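Local coordinates for S-adenosyl-L-methionine methyl transferase (Ruegeria pomeroyi DSS-3, PDB 3IHT), which binds S-adenosylmethionine in a Rossmann-like domain and probably transfers its methyl group to an acceptor substrate, at residues T37-G48 / F103-L114; E66-V74 / A85-L96. All coordinates share one frame; numbering follows the deposited sequence.

Contact 1 (T37-G48 / F103-L114); sequences TAGLSGPVYELG and FGATASLVHADL. With SAM (S-adenosylmethionine), chain C.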
loop_
_atom_site.group_PDB
_atom_site.type_symbol
_atom_site.label_atom_id
_atom_site.label_comp_id
_atom_site.label_asym_id
_atom_site.label_seq_id
_atom_site.Cartn_x
_atom_site.Cartn_y
_atom_site.Cartn_z
ATOM N N THR A 37 -4.229 7.409 24.596
ATOM C CA THR A 37 -3.597 8.695 24.932
ATOM C C THR A 37 -4.557 9.886 24.940
ATOM O O THR A 37 -4.112 11.041 24.958
ATOM C CB THR A 37 -2.401 8.996 23.992
ATOM O OG1 THR A 37 -2.824 8.994 22.631
ATOM C CG2 THR A 37 -1.271 7.933 24.204
ATOM N N ALA A 38 -5.858 9.603 24.926
ATOM C CA ALA A 38 -6.883 10.642 24.810
ATOM C C ALA A 38 -6.901 11.578 26.051
ATOM O O ALA A 38 -7.395 12.703 25.980
ATOM C CB ALA A 38 -8.266 10.003 24.605
ATOM N N GLY A 39 -6.369 11.135 27.182
ATOM C CA GLY A 39 -6.253 12.032 28.347
ATOM C C GLY A 39 -5.037 12.974 28.328
ATOM O O GLY A 39 -4.826 13.753 29.280
ATOM N N LEU A 40 -4.221 12.897 27.272
ATOM C CA LEU A 40 -3.045 13.764 27.123
ATOM C C LEU A 40 -3.360 14.853 26.090
ATOM O O LEU A 40 -4.149 14.612 25.177
ATOM C CB LEU A 40 -1.831 12.949 26.670
ATOM C CG LEU A 40 -1.426 11.783 27.581
ATOM C CD1 LEU A 40 -0.208 11.029 26.992
ATOM C CD2 LEU A 40 -1.143 12.266 29.035
ATOM N N SER A 41 -2.780 16.038 26.244
ATOM C CA SER A 41 -3.101 17.135 25.336
ATOM C C SER A 41 -1.937 17.571 24.465
ATOM O O SER A 41 -2.113 18.419 23.607
ATOM C CB SER A 41 -3.660 18.331 26.089
ATOM O OG SER A 41 -2.694 18.856 26.948
ATOM N N GLY A 42 -0.760 17.009 24.701
ATOM C CA GLY A 42 0.391 17.283 23.855
ATOM C C GLY A 42 0.224 16.714 22.453
ATOM O O GLY A 42 -0.646 15.866 22.199
ATOM N N PRO A 43 1.063 17.169 21.519
ATOM C CA PRO A 43 0.832 16.822 20.115
ATOM C C PRO A 43 1.155 15.392 19.713
ATOM O O PRO A 43 1.832 14.648 20.416
ATOM C CB PRO A 43 1.759 17.785 19.354
ATOM C CG PRO A 43 2.823 18.078 20.269
ATOM C CD PRO A 43 2.173 18.116 21.661
ATOM N N VAL A 44 0.620 15.042 18.560
ATOM C CA VAL A 44 0.941 13.825 17.847
ATOM C C VAL A 44 2.014 14.176 16.828
ATOM O O VAL A 44 1.901 15.183 16.122
ATOM C CB VAL A 44 -0.295 13.279 17.144
ATOM C CG1 VAL A 44 0.053 12.052 16.300
ATOM C CG2 VAL A 44 -1.465 13.044 18.179
ATOM N N TYR A 45 3.079 13.389 16.801
ATOM C CA TYR A 45 4.143 13.558 15.815
ATOM C C TYR A 45 4.041 12.447 14.794
ATOM O O TYR A 45 4.027 11.265 15.154
ATOM C CB TYR A 45 5.555 13.527 16.445
ATOM C CG TYR A 45 5.955 14.683 17.357
ATOM C CD1 TYR A 45 5.161 15.838 17.484
ATOM C CD2 TYR A 45 7.128 14.620 18.110
ATOM C CE1 TYR A 45 5.509 16.875 18.322
ATOM C CE2 TYR A 45 7.508 15.690 18.935
ATOM C CZ TYR A 45 6.690 16.820 19.031
ATOM O OH TYR A 45 7.022 17.873 19.865
ATOM N N GLU A 46 4.017 12.820 13.518
ATOM C CA GLU A 46 3.983 11.885 12.392
ATOM C C GLU A 46 5.333 11.957 11.699
ATOM O O GLU A 46 5.665 12.979 11.089
ATOM C CB GLU A 46 2.846 12.297 11.436
ATOM C CG GLU A 46 2.792 11.582 10.087
ATOM C CD GLU A 46 2.294 10.150 10.168
ATOM O OE1 GLU A 46 2.198 9.614 11.298
ATOM O OE2 GLU A 46 1.978 9.561 9.111
ATOM N N LEU A 47 6.129 10.893 11.815
ATOM C CA LEU A 47 7.476 10.891 11.263
ATOM C C LEU A 47 7.430 10.225 9.899
ATOM O O LEU A 47 7.270 8.980 9.791
ATOM C CB LEU A 47 8.469 10.166 12.213
ATOM C CG LEU A 47 8.464 10.684 13.649
ATOM C CD1 LEU A 47 9.555 9.981 14.505
ATOM C CD2 LEU A 47 8.659 12.198 13.698
ATOM N N GLY A 48 7.594 11.026 8.851
ATOM C CA GLY A 48 7.481 10.535 7.484
ATOM C C GLY A 48 6.091 10.763 6.938
ATOM O O GLY A 48 5.125 10.149 7.381
ATOM N N PHE A 103 9.776 22.262 22.001
ATOM C CA PHE A 103 8.551 21.758 22.636
ATOM C C PHE A 103 8.760 20.889 23.871
ATOM O O PHE A 103 7.802 20.624 24.592
ATOM C CB PHE A 103 7.689 20.927 21.654
ATOM C CG PHE A 103 7.074 21.710 20.523
ATOM C CD1 PHE A 103 6.703 23.060 20.669
ATOM C CD2 PHE A 103 6.820 21.091 19.318
ATOM C CE1 PHE A 103 6.116 23.749 19.595
ATOM C CE2 PHE A 103 6.238 21.768 18.252
ATOM C CZ PHE A 103 5.892 23.095 18.386
ATOM N N GLY A 104 9.984 20.429 24.105
ATOM C CA GLY A 104 10.285 19.531 25.218
ATOM C C GLY A 104 9.604 18.170 25.157
ATOM O O GLY A 104 9.119 17.728 24.104
ATOM N N ALA A 105 9.576 17.492 26.294
ATOM C CA ALA A 105 9.054 16.124 26.384
ATOM C C ALA A 105 7.536 16.118 26.535
ATOM O O ALA A 105 7.012 15.643 27.548
ATOM C CB ALA A 105 9.699 15.387 27.555
ATOM N N THR A 106 6.838 16.626 25.530
ATOM C CA THR A 106 5.403 16.840 25.612
ATOM C C THR A 106 4.576 16.074 24.606
ATOM O O THR A 106 3.353 16.197 24.603
ATOM C CB THR A 106 5.095 18.321 25.458
ATOM O OG1 THR A 106 5.636 18.785 24.221
ATOM C CG2 THR A 106 5.647 19.118 26.691
ATOM N N ALA A 107 5.200 15.263 23.747
ATOM C CA ALA A 107 4.416 14.555 22.740
ATOM C C ALA A 107 3.565 13.468 23.385
ATOM O O ALA A 107 4.046 12.710 24.254
ATOM C CB ALA A 107 5.330 13.924 21.649
ATOM N N SER A 108 2.322 13.344 22.937
ATOM C CA SER A 108 1.422 12.307 23.461
ATOM C C SER A 108 1.539 11.024 22.668
ATOM O O SER A 108 1.271 9.934 23.177
ATOM C CB SER A 108 -0.035 12.801 23.450
ATOM O OG SER A 108 -0.473 13.157 22.135
ATOM N N LEU A 109 1.882 11.147 21.388
ATOM C CA LEU A 109 1.892 10.008 20.478
ATOM C C LEU A 109 2.888 10.315 19.370
ATOM O O LEU A 109 2.785 11.373 18.728
ATOM C CB LEU A 109 0.491 9.766 19.890
ATOM C CG LEU A 109 0.307 8.739 18.785
ATOM C CD1 LEU A 109 0.833 7.337 19.195
ATOM C CD2 LEU A 109 -1.152 8.659 18.351
ATOM N N VAL A 110 3.824 9.416 19.136
ATOM C CA VAL A 110 4.796 9.539 18.042
ATOM C C VAL A 110 4.611 8.311 17.162
ATOM O O VAL A 110 4.678 7.165 17.646
ATOM C CB VAL A 110 6.276 9.674 18.542
ATOM C CG1 VAL A 110 7.292 9.730 17.362
ATOM C CG2 VAL A 110 6.411 10.899 19.481
ATOM N N HIS A 111 4.317 8.561 15.881
ATOM C CA HIS A 111 4.126 7.510 14.888
ATOM C C HIS A 111 5.226 7.577 13.847
ATOM O O HIS A 111 5.459 8.658 13.276
ATOM C CB HIS A 111 2.774 7.638 14.166
ATOM C CG HIS A 111 2.623 6.649 13.051
ATOM N ND1 HIS A 111 2.332 7.011 11.749
ATOM C CD2 HIS A 111 2.748 5.297 13.047
ATOM C CE1 HIS A 111 2.320 5.922 10.992
ATOM N NE2 HIS A 111 2.593 4.872 11.752
ATOM N N ALA A 112 5.913 6.459 13.610
ATOM C CA ALA A 112 6.943 6.385 12.589
ATOM C C ALA A 112 6.645 5.301 11.571
ATOM O O ALA A 112 6.406 4.140 11.925
ATOM C CB ALA A 112 8.348 6.177 13.230
ATOM N N ASP A 113 6.686 5.688 10.297
ATOM C CA ASP A 113 6.625 4.765 9.174
ATOM C C ASP A 113 7.672 5.279 8.158
ATOM O O ASP A 113 7.341 5.863 7.135
ATOM C CB ASP A 113 5.198 4.760 8.579
ATOM C CG ASP A 113 5.011 3.758 7.453
ATOM O OD1 ASP A 113 5.677 2.680 7.455
ATOM O OD2 ASP A 113 4.177 4.064 6.517
ATOM N N LEU A 114 8.935 5.162 8.545
ATOM C CA LEU A 114 10.056 5.777 7.848
ATOM C C LEU A 114 10.761 4.821 6.881
ATOM O O LEU A 114 11.672 5.245 6.135
ATOM C CB LEU A 114 11.061 6.312 8.879
ATOM C CG LEU A 114 10.540 7.493 9.720
ATOM C CD1 LEU A 114 11.193 7.506 11.159
ATOM C CD2 LEU A 114 10.779 8.796 8.963
HETATM N N SAM C . 3.053 6.597 6.516
HETATM C CA SAM C . 2.982 7.182 5.134
HETATM C C SAM C . 1.588 6.961 4.499
HETATM O O SAM C . 1.329 7.323 3.326
HETATM O OXT SAM C . 0.729 6.307 5.138
HETATM C CB SAM C . 4.121 6.677 4.225
HETATM C CG SAM C . 5.530 7.196 4.593
HETATM S SD SAM C . 6.847 6.666 3.409
HETATM C CE SAM C . 6.790 4.876 3.738
HETATM C "C5'" SAM C . 8.332 7.213 4.357
HETATM C "C4'" SAM C . 8.547 8.718 4.438
HETATM O "O4'" SAM C . 9.567 8.977 5.426
HETATM C "C3'" SAM C . 9.026 9.363 3.132
HETATM O "O3'" SAM C . 8.199 10.458 2.737
HETATM C "C2'" SAM C . 10.464 9.786 3.412
HETATM O "O2'" SAM C . 10.971 10.934 2.705
HETATM C "C1'" SAM C . 10.413 10.006 4.916
HETATM N N9 SAM C . 11.758 9.940 5.546
HETATM C C8 SAM C . 12.609 8.850 5.566
HETATM N N7 SAM C . 13.731 9.184 6.254
HETATM C C5 SAM C . 13.618 10.470 6.667
HETATM C C6 SAM C . 14.468 11.291 7.409
HETATM N N6 SAM C . 15.684 10.865 7.824
HETATM N N1 SAM C . 14.021 12.568 7.701
HETATM C C2 SAM C . 12.806 13.058 7.271
HETATM N N3 SAM C . 11.970 12.235 6.516
HETATM C C4 SAM C . 12.373 10.963 6.238
HETATM O O HOH W 1 1.021 14.965 26.004
HETATM O O HOH W 2 9.183 17.665 21.270
#
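OE1 of E46 takes the ring N-H of H111, ND1 to OE1 2.6 Å. The oxygen is met on the syn side, somewhat out of the carboxylate plane, and lies almost in the imidazole plane; carboxylate and ring are turned 26° apart. Both side chains leave the strands with CG anti to the backbone N (chi1 170° in E46, 174° in H111), which sets them side by side on the face shared with V44 and L109; a bend at chi2 swings the carboxylate over to the ring. T54 holds OE2. Strands 44-47 and 107-112 pair in parallel as the first and fourth strands of the Rossmann-like methyltransferase sheet, with H111 N to Y45 O at 2.8 Å and nearly straight. On the opposite face, the Y45 ring receives A107 CB over one side, 4.0 Å from its centroid, and Y45 OH reaches the edge of F103, 3.3 Å from CD2. L47 CD1 packs on V110 CG1 at 3.7 Å. Where the chain turns a corner, S108 OG donates to G42 O (2.7 Å) from above the carbonyl plane and also bonds R65. Beyond the strands, D113 OD2 accepts a hydrogen bond from the amino N of S-adenosylmethionine (2.8 Å), with OD1 held by S146.

Contact 2 (E66-V74 / A85-L96); sequences EIYVFERAV and AQLILGDIRETL. With SAM (S-adenosylmethionine), chain C.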
loop_
_atom_site.group_PDB
_atom_site.type_symbol
_atom_site.label_atom_id
_atom_site.label_comp_id
_atom_site.label_asym_id
_atom_site.label_seq_id
_atom_site.Cartn_x
_atom_site.Cartn_y
_atom_site.Cartn_z
ATOM N N GLU A 66 -2.923 18.697 18.314
ATOM C CA GLU A 66 -2.271 19.105 17.070
ATOM C C GLU A 66 -1.522 17.910 16.514
ATOM O O GLU A 66 -1.101 17.033 17.292
ATOM C CB GLU A 66 -1.268 20.260 17.317
ATOM C CG GLU A 66 -1.829 21.472 18.056
ATOM C CD GLU A 66 -0.973 22.743 17.909
ATOM O OE1 GLU A 66 0.174 22.775 18.407
ATOM O OE2 GLU A 66 -1.475 23.732 17.322
ATOM N N ILE A 67 -1.338 17.876 15.199
ATOM C CA ILE A 67 -0.490 16.844 14.563
ATOM C C ILE A 67 0.647 17.587 13.838
ATOM O O ILE A 67 0.375 18.418 12.968
ATOM C CB ILE A 67 -1.219 15.947 13.563
ATOM C CG1 ILE A 67 -2.443 15.250 14.189
ATOM C CG2 ILE A 67 -0.193 14.903 12.938
ATOM C CD1 ILE A 67 -3.498 14.753 13.155
ATOM N N TYR A 68 1.900 17.348 14.233
ATOM C CA TYR A 68 3.069 17.852 13.507
ATOM C C TYR A 68 3.666 16.740 12.649
ATOM O O TYR A 68 3.800 15.568 13.096
ATOM C CB TYR A 68 4.136 18.395 14.443
ATOM C CG TYR A 68 3.754 19.653 15.131
ATOM C CD1 TYR A 68 2.964 19.609 16.267
ATOM C CD2 TYR A 68 4.119 20.903 14.619
ATOM C CE1 TYR A 68 2.579 20.783 16.904
ATOM C CE2 TYR A 68 3.702 22.075 15.235
ATOM C CZ TYR A 68 2.942 21.988 16.380
ATOM O OH TYR A 68 2.518 23.111 17.048
ATOM N N VAL A 69 4.004 17.105 11.408
ATOM C CA VAL A 69 4.522 16.195 10.412
ATOM C C VAL A 69 5.981 16.498 10.145
ATOM O O VAL A 69 6.334 17.635 9.850
ATOM C CB VAL A 69 3.680 16.290 9.083
ATOM C CG1 VAL A 69 4.288 15.432 8.002
ATOM C CG2 VAL A 69 2.254 15.879 9.314
ATOM N N PHE A 70 6.828 15.464 10.257
ATOM C CA PHE A 70 8.276 15.556 10.032
ATOM C C PHE A 70 8.564 14.910 8.681
ATOM O O PHE A 70 8.201 13.750 8.443
ATOM C CB PHE A 70 9.051 14.810 11.116
ATOM C CG PHE A 70 8.940 15.413 12.495
ATOM C CD1 PHE A 70 7.739 15.373 13.201
ATOM C CD2 PHE A 70 10.049 15.969 13.097
ATOM C CE1 PHE A 70 7.642 15.883 14.476
ATOM C CE2 PHE A 70 9.957 16.487 14.393
ATOM C CZ PHE A 70 8.776 16.439 15.073
ATOM N N GLU A 71 9.121 15.666 7.757
ATOM C CA GLU A 71 9.348 15.146 6.406
ATOM C C GLU A 71 10.490 15.936 5.754
ATOM O O GLU A 71 10.667 17.133 6.004
ATOM C CB GLU A 71 8.041 15.258 5.567
ATOM C CG GLU A 71 8.144 14.904 4.134
ATOM C CD GLU A 71 8.684 13.478 3.906
ATOM O OE1 GLU A 71 8.011 12.512 4.301
ATOM O OE2 GLU A 71 9.771 13.338 3.332
ATOM N N ARG A 72 11.283 15.256 4.941
ATOM C CA ARG A 72 12.402 15.880 4.260
ATOM C C ARG A 72 11.961 16.473 2.927
ATOM O O ARG A 72 12.493 17.497 2.518
ATOM C CB ARG A 72 13.576 14.890 4.074
ATOM C CG ARG A 72 13.325 13.741 3.122
ATOM C CD ARG A 72 14.436 12.687 3.276
ATOM N NE ARG A 72 14.020 11.356 2.867
ATOM C CZ ARG A 72 14.734 10.257 3.088
ATOM N NH1 ARG A 72 15.883 10.329 3.744
ATOM N NH2 ARG A 72 14.286 9.083 2.673
ATOM N N ALA A 73 10.973 15.856 2.272
ATOM C CA ALA A 73 10.475 16.355 0.994
ATOM C C ALA A 73 8.968 16.095 0.840
ATOM O O ALA A 73 8.555 14.941 0.788
ATOM C CB ALA A 73 11.235 15.666 -0.122
ATOM N N VAL A 74 8.159 17.148 0.794
ATOM C CA VAL A 74 6.709 16.957 0.757
ATOM C C VAL A 74 6.256 16.560 -0.658
ATOM O O VAL A 74 6.452 17.310 -1.628
ATOM C CB VAL A 74 5.968 18.197 1.238
ATOM C CG1 VAL A 74 4.456 18.116 0.966
ATOM C CG2 VAL A 74 6.306 18.445 2.754
ATOM N N ALA A 85 2.447 25.480 9.161
ATOM C CA ALA A 85 2.725 25.716 10.590
ATOM C C ALA A 85 2.964 24.404 11.347
ATOM O O ALA A 85 3.662 24.410 12.343
ATOM C CB ALA A 85 1.585 26.527 11.268
ATOM N N GLN A 86 2.429 23.314 10.826
ATOM C CA GLN A 86 2.548 21.986 11.427
ATOM C C GLN A 86 3.518 21.081 10.691
ATOM O O GLN A 86 3.609 19.893 10.999
ATOM C CB GLN A 86 1.186 21.338 11.573
ATOM C CG GLN A 86 0.464 21.782 12.880
ATOM C CD GLN A 86 -0.106 23.125 12.728
ATOM O OE1 GLN A 86 -0.850 23.368 11.789
ATOM N NE2 GLN A 86 0.253 24.037 13.623
ATOM N N LEU A 87 4.259 21.647 9.744
ATOM C CA LEU A 87 5.300 20.916 9.045
ATOM C C LEU A 87 6.653 21.252 9.661
ATOM O O LEU A 87 6.988 22.415 9.826
ATOM C CB LEU A 87 5.269 21.300 7.583
ATOM C CG LEU A 87 6.365 20.762 6.702
ATOM C CD1 LEU A 87 6.328 19.198 6.641
ATOM C CD2 LEU A 87 6.249 21.415 5.298
ATOM N N ILE A 88 7.402 20.211 9.991
ATOM C CA ILE A 88 8.775 20.315 10.465
ATOM C C ILE A 88 9.633 19.704 9.389
ATOM O O ILE A 88 9.791 18.463 9.278
ATOM C CB ILE A 88 8.934 19.635 11.846
ATOM C CG1 ILE A 88 8.071 20.383 12.862
ATOM C CG2 ILE A 88 10.454 19.670 12.303
ATOM C CD1 ILE A 88 7.875 19.712 14.222
ATOM N N LEU A 89 10.169 20.576 8.558
ATOM C CA LEU A 89 10.826 20.159 7.335
ATOM C C LEU A 89 12.319 19.933 7.554
ATOM O O LEU A 89 13.013 20.768 8.148
ATOM C CB LEU A 89 10.600 21.217 6.242
ATOM C CG LEU A 89 11.161 20.906 4.856
ATOM C CD1 LEU A 89 10.306 19.908 4.143
ATOM C CD2 LEU A 89 11.287 22.206 4.032
ATOM N N GLY A 90 12.798 18.808 7.055
ATOM C CA GLY A 90 14.216 18.482 7.098
ATOM C C GLY A 90 14.419 17.028 7.501
ATOM O O GLY A 90 13.488 16.229 7.582
ATOM N N ASP A 91 15.659 16.707 7.736
ATOM C CA ASP A 91 16.027 15.358 8.114
ATOM C C ASP A 91 15.797 15.217 9.607
ATOM O O ASP A 91 16.336 16.012 10.380
ATOM C CB ASP A 91 17.496 15.149 7.794
ATOM C CG ASP A 91 17.894 13.685 7.882
ATOM O OD1 ASP A 91 17.629 13.037 8.911
ATOM O OD2 ASP A 91 18.426 13.158 6.882
ATOM N N ILE A 92 15.036 14.198 10.004
ATOM C CA ILE A 92 14.697 14.024 11.412
ATOM C C ILE A 92 15.912 13.855 12.314
ATOM O O ILE A 92 15.828 14.103 13.503
ATOM C CB ILE A 92 13.672 12.910 11.686
ATOM C CG1 ILE A 92 14.195 11.550 11.263
ATOM C CG2 ILE A 92 12.326 13.228 10.984
ATOM C CD1 ILE A 92 13.250 10.399 11.685
ATOM N N ARG A 93 17.058 13.498 11.749
ATOM C CA ARG A 93 18.252 13.382 12.576
ATOM C C ARG A 93 18.677 14.753 13.130
ATOM O O ARG A 93 19.280 14.829 14.218
ATOM C CB ARG A 93 19.368 12.642 11.800
ATOM C CG ARG A 93 19.008 11.155 11.568
ATOM C CD ARG A 93 19.848 10.445 10.488
ATOM N NE ARG A 93 19.716 11.042 9.159
ATOM C CZ ARG A 93 20.408 10.653 8.090
ATOM N NH1 ARG A 93 21.247 9.618 8.177
ATOM N NH2 ARG A 93 20.239 11.268 6.917
ATOM N N GLU A 94 18.346 15.833 12.413
ATOM C CA GLU A 94 18.542 17.177 12.914
ATOM C C GLU A 94 17.270 17.788 13.505
ATOM O O GLU A 94 17.328 18.479 14.512
ATOM C CB GLU A 94 19.061 18.109 11.813
ATOM C CG GLU A 94 20.533 17.888 11.462
ATOM C CD GLU A 94 20.738 16.659 10.587
ATOM O OE1 GLU A 94 20.117 16.602 9.486
ATOM O OE2 GLU A 94 21.516 15.756 10.997
ATOM N N THR A 95 16.126 17.555 12.871
ATOM C CA THR A 95 14.899 18.220 13.308
ATOM C C THR A 95 14.303 17.672 14.613
ATOM O O THR A 95 13.662 18.418 15.334
ATOM C CB THR A 95 13.804 18.245 12.224
ATOM O OG1 THR A 95 13.310 16.923 11.998
ATOM C CG2 THR A 95 14.305 18.889 10.922
ATOM N N LEU A 96 14.513 16.408 14.934
ATOM C CA LEU A 96 14.068 15.910 16.240
ATOM C C LEU A 96 14.764 16.652 17.400
ATOM O O LEU A 96 14.082 17.202 18.275
ATOM C CB LEU A 96 14.144 14.380 16.356
ATOM C CG LEU A 96 12.974 13.622 15.707
ATOM C CD1 LEU A 96 13.231 12.130 15.605
ATOM C CD2 LEU A 96 11.666 13.861 16.537
HETATM N N SAM C . 3.053 6.597 6.516
HETATM C CA SAM C . 2.982 7.182 5.134
HETATM C C SAM C . 1.588 6.961 4.499
HETATM O O SAM C . 1.329 7.323 3.326
HETATM O OXT SAM C . 0.729 6.307 5.138
HETATM C CB SAM C . 4.121 6.677 4.225
HETATM C CG SAM C . 5.530 7.196 4.593
HETATM S SD SAM C . 6.847 6.666 3.409
HETATM C CE SAM C . 6.790 4.876 3.738
HETATM C "C5'" SAM C . 8.332 7.213 4.357
HETATM C "C4'" SAM C . 8.547 8.718 4.438
HETATM O "O4'" SAM C . 9.567 8.977 5.426
HETATM C "C3'" SAM C . 9.026 9.363 3.132
HETATM O "O3'" SAM C . 8.199 10.458 2.737
HETATM C "C2'" SAM C . 10.464 9.786 3.412
HETATM O "O2'" SAM C . 10.971 10.934 2.705
HETATM C "C1'" SAM C . 10.413 10.006 4.916
HETATM N N9 SAM C . 11.758 9.940 5.546
HETATM C C8 SAM C . 12.609 8.850 5.566
HETATM N N7 SAM C . 13.731 9.184 6.254
HETATM C C5 SAM C . 13.618 10.470 6.667
HETATM C C6 SAM C . 14.468 11.291 7.409
HETATM N N6 SAM C . 15.684 10.865 7.824
HETATM N N1 SAM C . 14.021 12.568 7.701
HETATM C C2 SAM C . 12.806 13.058 7.271
HETATM N N3 SAM C . 11.970 12.235 6.516
HETATM C C4 SAM C . 12.373 10.963 6.238
#
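Y68 lays one ring face against Q86, whose CG sits 4.2 Å from the ring centroid in a CH-pi contact, while Y68 OH donates to E66 OE1 in one of the two E66 conformers. V69 pairs both ways with the edge strand 87-89: its N donates to Q86 O and its O accepts from I88 N, the parallel pattern. F70 is wedged between strand and helix: I88 CD1 lies over its face, 3.5 Å from CZ, T95 OG1 meets the ring edge, and I92 CG2 touches CB at 3.6 Å. E71 ends the strand with its carboxylate on the ribose of S-adenosylmethionine, OE1 taking O3' at 2.6 Å and OE2 taking O2' at 2.8 Å. An acidic residue at the end of the second strand is the classic ribose-binding feature of Rossmann-like methyltransferases. In one of two conformers, R72 lays its guanidinium over the adenine near N7 and C8. A73 N donates to the anti lone pair of E71 OE2. At the amino edge of the adenine, D91 OD1 caps helix 92-103 through R93 N and accepts from N6; an alanine here would probably leave N6 without its acceptor and the helix start uncapped. With I92 N donating to N1 (3.0 Å), N6 giving and N1 receiving, the pocket reads the hydrogen-bonding pattern of adenine, consistent with selection for this base.

In the fold
Contacts 1 and 2 lie in one sheet, their centres about 12 Å apart, joined where strands 44-47 and 67-71 run as neighbours: E46 N to Y68 O and G48 N to F70 O are probable hydrogen bonds, both 2.8 Å. Across this part of the sheet the order is 87-89, 67-71, 44-47, 107-112, all parallel. Along the chain, both segments of contact 2 fall between those of contact 1, and helix 92-103 leads from the outermost strand back across to 107-112. The F70 ring meets Y45 and L47, tying the packing together. Both contacts reach the cofactor at the C-terminal ends of these strands, contact 1 at the methionine amino group and contact 2 at ribose and adenine.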